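Local structure of fructose-2,6-bisphosphatase TIGAR B (Danio rerio, 3E9D) at residues Arg61-Ala66 against Thr79-Asp84. The protein probably hydrolyses fructose-2,6-bisphosphate and fructose-1,6-bisphosphate, lowering glycolytic flux in favour of the pentose phosphate pathway. Residues are numbered along the deposited sequence; the frame is centred on the assembly and turned at random.
With PO4 (phosphate ion), chain C.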
ATOM      1  N   ARG A  61      -7.979   8.098  -9.275  1.00 18.34           N
ATOM      2  CA  ARG A  61      -8.598   7.834  -7.962  1.00 17.86           C
ATOM      3  C   ARG A  61      -7.561   7.834  -6.829  1.00 17.96           C
ATOM      4  O   ARG A  61      -7.854   8.279  -5.719  1.00 16.91           O
ATOM      5  CB  ARG A  61      -9.435   6.535  -7.965  1.00 17.38           C
ATOM      6  CG  ARG A  61      -8.682   5.241  -8.353  1.00 16.18           C
ATOM      7  CD  ARG A  61      -9.692   4.181  -8.825  1.00 16.61           C
ATOM      8  NE  ARG A  61      -9.100   2.871  -9.118  1.00 20.54           N
ATOM      9  CZ  ARG A  61      -8.666   2.492 -10.323  1.00 21.25           C
ATOM     10  NH1 ARG A  61      -8.741   3.330 -11.349  1.00 18.84           N
ATOM     11  NH2 ARG A  61      -8.172   1.269 -10.505  1.00 20.87           N
ATOM     12  N   ALA A  62      -6.361   7.335  -7.131  1.00 17.91           N
ATOM     13  CA  ALA A  62      -5.252   7.265  -6.170  1.00 18.30           C
ATOM     14  C   ALA A  62      -4.563   8.627  -6.004  1.00 18.90           C
ATOM     15  O   ALA A  62      -4.303   9.093  -4.865  1.00 18.18           O
ATOM     16  CB  ALA A  62      -4.229   6.178  -6.618  1.00 18.77           C
ATOM     17  N   ILE A  63      -4.272   9.277  -7.138  1.00 18.32           N
ATOM     18  CA  ILE A  63      -3.727  10.639  -7.107  1.00 18.67           C
ATOM     19  C   ILE A  63      -4.589  11.609  -6.273  1.00 17.76           C
ATOM     20  O   ILE A  63      -4.061  12.354  -5.449  1.00 17.55           O
ATOM     21  CB  ILE A  63      -3.519  11.213  -8.530  1.00 18.53           C
ATOM     22  CG1 ILE A  63      -2.463  10.359  -9.266  1.00 19.67           C
ATOM     23  CG2 ILE A  63      -3.099  12.717  -8.456  1.00 18.40           C
ATOM     24  CD1 ILE A  63      -2.462  10.518 -10.756  1.00 18.93           C
ATOM     25  N   GLN A  64      -5.900  11.597  -6.499  1.00 17.19           N
ATOM     26  CA  GLN A  64      -6.819  12.456  -5.725  1.00 17.77           C
ATOM     27  C   GLN A  64      -6.786  12.174  -4.221  1.00 17.43           C
ATOM     28  O   GLN A  64      -6.838  13.093  -3.411  1.00 17.90           O
ATOM     29  CB  GLN A  64      -8.241  12.274  -6.216  1.00 17.51           C
ATOM     30  CG  GLN A  64      -8.507  12.828  -7.582  1.00 19.63           C
ATOM     31  CD  GLN A  64      -9.938  12.575  -7.979  1.00 22.39           C
ATOM     32  OE1 GLN A  64     -10.323  11.446  -8.277  1.00 22.41           O
ATOM     33  NE2 GLN A  64     -10.750  13.631  -7.955  1.00 22.39           N
ATOM     34  N   THR A  65      -6.709  10.894  -3.865  1.00 16.98           N
ATOM     35  CA  THR A  65      -6.645  10.479  -2.475  1.00 16.61           C
ATOM     36  C   THR A  65      -5.355  10.977  -1.844  1.00 17.11           C
ATOM     37  O   THR A  65      -5.370  11.575  -0.754  1.00 15.72           O
ATOM     38  CB  THR A  65      -6.765   8.942  -2.350  1.00 16.63           C
ATOM     39  OG1 THR A  65      -8.024   8.541  -2.897  1.00 16.87           O
ATOM     40  CG2 THR A  65      -6.670   8.477  -0.865  1.00 14.77           C
ATOM     41  N   ALA A  66      -4.242  10.783  -2.555  1.00 17.27           N
ATOM     42  CA  ALA A  66      -2.952  11.272  -2.070  1.00 17.72           C
ATOM     43  C   ALA A  66      -2.962  12.796  -1.907  1.00 17.70           C
ATOM     44  O   ALA A  66      -2.426  13.325  -0.919  1.00 17.90           O
ATOM     45  CB  ALA A  66      -1.831  10.835  -2.994  1.00 17.11           C
ATOM     46  N   THR A  79       7.022  17.986   0.733  1.00 31.23           N
ATOM     47  CA  THR A  79       7.241  16.653   0.150  1.00 30.65           C
ATOM     48  C   THR A  79       6.620  16.543  -1.241  1.00 30.38           C
ATOM     49  O   THR A  79       5.440  16.794  -1.407  1.00 30.28           O
ATOM     50  CB  THR A  79       6.671  15.551   1.061  1.00 29.97           C
ATOM     51  OG1 THR A  79       7.343  15.602   2.328  1.00 29.76           O
ATOM     52  CG2 THR A  79       6.875  14.181   0.437  1.00 29.20           C
ATOM     53  N   GLU A  80       7.394  16.163  -2.246  1.00 30.73           N
ATOM     54  CA  GLU A  80       6.778  16.001  -3.567  1.00 31.24           C
ATOM     55  C   GLU A  80       6.063  14.653  -3.719  1.00 29.45           C
ATOM     56  O   GLU A  80       6.514  13.631  -3.222  1.00 29.91           O
ATOM     57  CB  GLU A  80       7.752  16.275  -4.732  1.00 32.16           C
ATOM     58  CG  GLU A  80       8.799  15.199  -4.962  1.00 36.78           C
ATOM     59  CD  GLU A  80       9.509  15.325  -6.313  1.00 42.41           C
ATOM     60  OE1 GLU A  80       8.837  15.329  -7.377  1.00 43.08           O
ATOM     61  OE2 GLU A  80      10.759  15.386  -6.304  1.00 46.13           O
ATOM     62  N   MET A  81       4.925  14.675  -4.388  1.00 27.74           N
ATOM     63  CA  MET A  81       4.208  13.460  -4.709  1.00 26.73           C
ATOM     64  C   MET A  81       4.866  12.836  -5.947  1.00 25.57           C
ATOM     65  O   MET A  81       4.913  13.465  -6.987  1.00 25.08           O
ATOM     66  CB  MET A  81       2.752  13.826  -4.968  1.00 26.81           C
ATOM     67  CG  MET A  81       1.813  12.682  -5.118  1.00 29.39           C
ATOM     68  SD  MET A  81       0.097  13.217  -5.397  1.00 33.61           S
ATOM     69  CE  MET A  81      -0.170  14.183  -3.934  1.00 33.34           C
ATOM     70  N   ILE A  82       5.387  11.615  -5.828  1.00 24.30           N
ATOM     71  CA  ILE A  82       5.989  10.895  -6.963  1.00 23.32           C
ATOM     72  C   ILE A  82       4.976   9.903  -7.534  1.00 23.30           C
ATOM     73  O   ILE A  82       4.511   9.004  -6.829  1.00 21.87           O
ATOM     74  CB  ILE A  82       7.281  10.101  -6.535  1.00 24.03           C
ATOM     75  CG1 ILE A  82       8.312  11.003  -5.846  1.00 23.68           C
ATOM     76  CG2 ILE A  82       7.901   9.329  -7.707  1.00 22.84           C
ATOM     77  CD1 ILE A  82       8.876  12.068  -6.712  1.00 28.43           C
ATOM     78  N   LEU A  83       4.631  10.071  -8.807  1.00 22.34           N
ATOM     79  CA  LEU A  83       3.748   9.124  -9.481  1.00 23.08           C
ATOM     80  C   LEU A  83       4.568   7.926  -9.933  1.00 22.70           C
ATOM     81  O   LEU A  83       5.595   8.093 -10.591  1.00 23.49           O
ATOM     82  CB  LEU A  83       3.067   9.794 -10.672  1.00 23.52           C
ATOM     83  CG  LEU A  83       1.810  10.661 -10.425  1.00 25.63           C
ATOM     84  CD1 LEU A  83       1.824  11.435  -9.125  1.00 26.40           C
ATOM     85  CD2 LEU A  83       1.566  11.596 -11.607  1.00 26.11           C
ATOM     86  N   ASP A  84       4.155   6.724  -9.555  1.00 21.77           N
ATOM     87  CA  ASP A  84       4.851   5.530 -10.003  1.00 21.61           C
ATOM     88  C   ASP A  84       3.858   4.525 -10.571  1.00 20.89           C
ATOM     89  O   ASP A  84       3.077   3.945  -9.825  1.00 20.53           O
ATOM     90  CB  ASP A  84       5.701   4.897  -8.885  1.00 22.07           C
ATOM     91  CG  ASP A  84       6.686   3.826  -9.422  1.00 25.12           C
ATOM     92  OD1 ASP A  84       6.456   3.280 -10.543  1.00 23.46           O
ATOM     93  OD2 ASP A  84       7.689   3.521  -8.719  1.00 27.74           O
TER
HETATM   94  P   PO4 C 266      -9.324  -0.532  -6.824  1.00 27.55           P
HETATM   95  O1  PO4 C 266      -8.611   0.353  -7.814  1.00 25.93           O
HETATM   96  O2  PO4 C 266      -8.682  -0.513  -5.457  1.00 24.64           O
HETATM   97  O3  PO4 C 266     -10.754  -0.077  -6.646  1.00 28.72           O
HETATM   98  O4  PO4 C 266      -9.374  -1.951  -7.348  1.00 27.85           O
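Met81 reaches from strand 81-83 to helix 60-71 and packs against Ala66. The chain runs out extended to SD, with CG anti to the backbone N (chi1 -171°), and a bend at chi3 (-58°) lays the methyl beside the helix. Met81 CE lies 3.7 Å from Ala66 C. Its SD also touches Ala66 CB. This is the tight, more buried end, where Val56 of the neighbouring strand 53-56 touches both side chains. Toward Leu83 the contact loosens. Ile63 CD1 and Leu83 CD2 meet at 4.3 Å, methyl to methyl, and Leu83 is largely solvent-exposed. No hydrogen bond crosses between the segments.

The guanidinium of Arg61 lies apart from this contact, in the catalytic pocket beside His11 and His183. Its NE and NH2 both donate to O1 of the bound phosphate, each at 2.9 Å, and O1 sits at the guanidinium edge, in its plane. His183 ND1 and Arg10 NE also bind this ion. Thr65 OG1 donates to Arg61 O at 2.8 Å, one turn back along the helix.

Segment 61-66 of the helix and strand 81-83 run nearly antiparallel, at 171°. They form the second half of a beta-alpha-beta crossover, 53-56, 60-71, 81-83, at the edge of the histidine phosphatase sheet, with the helix N-terminal part contributing an arginine to the phosphate pocket.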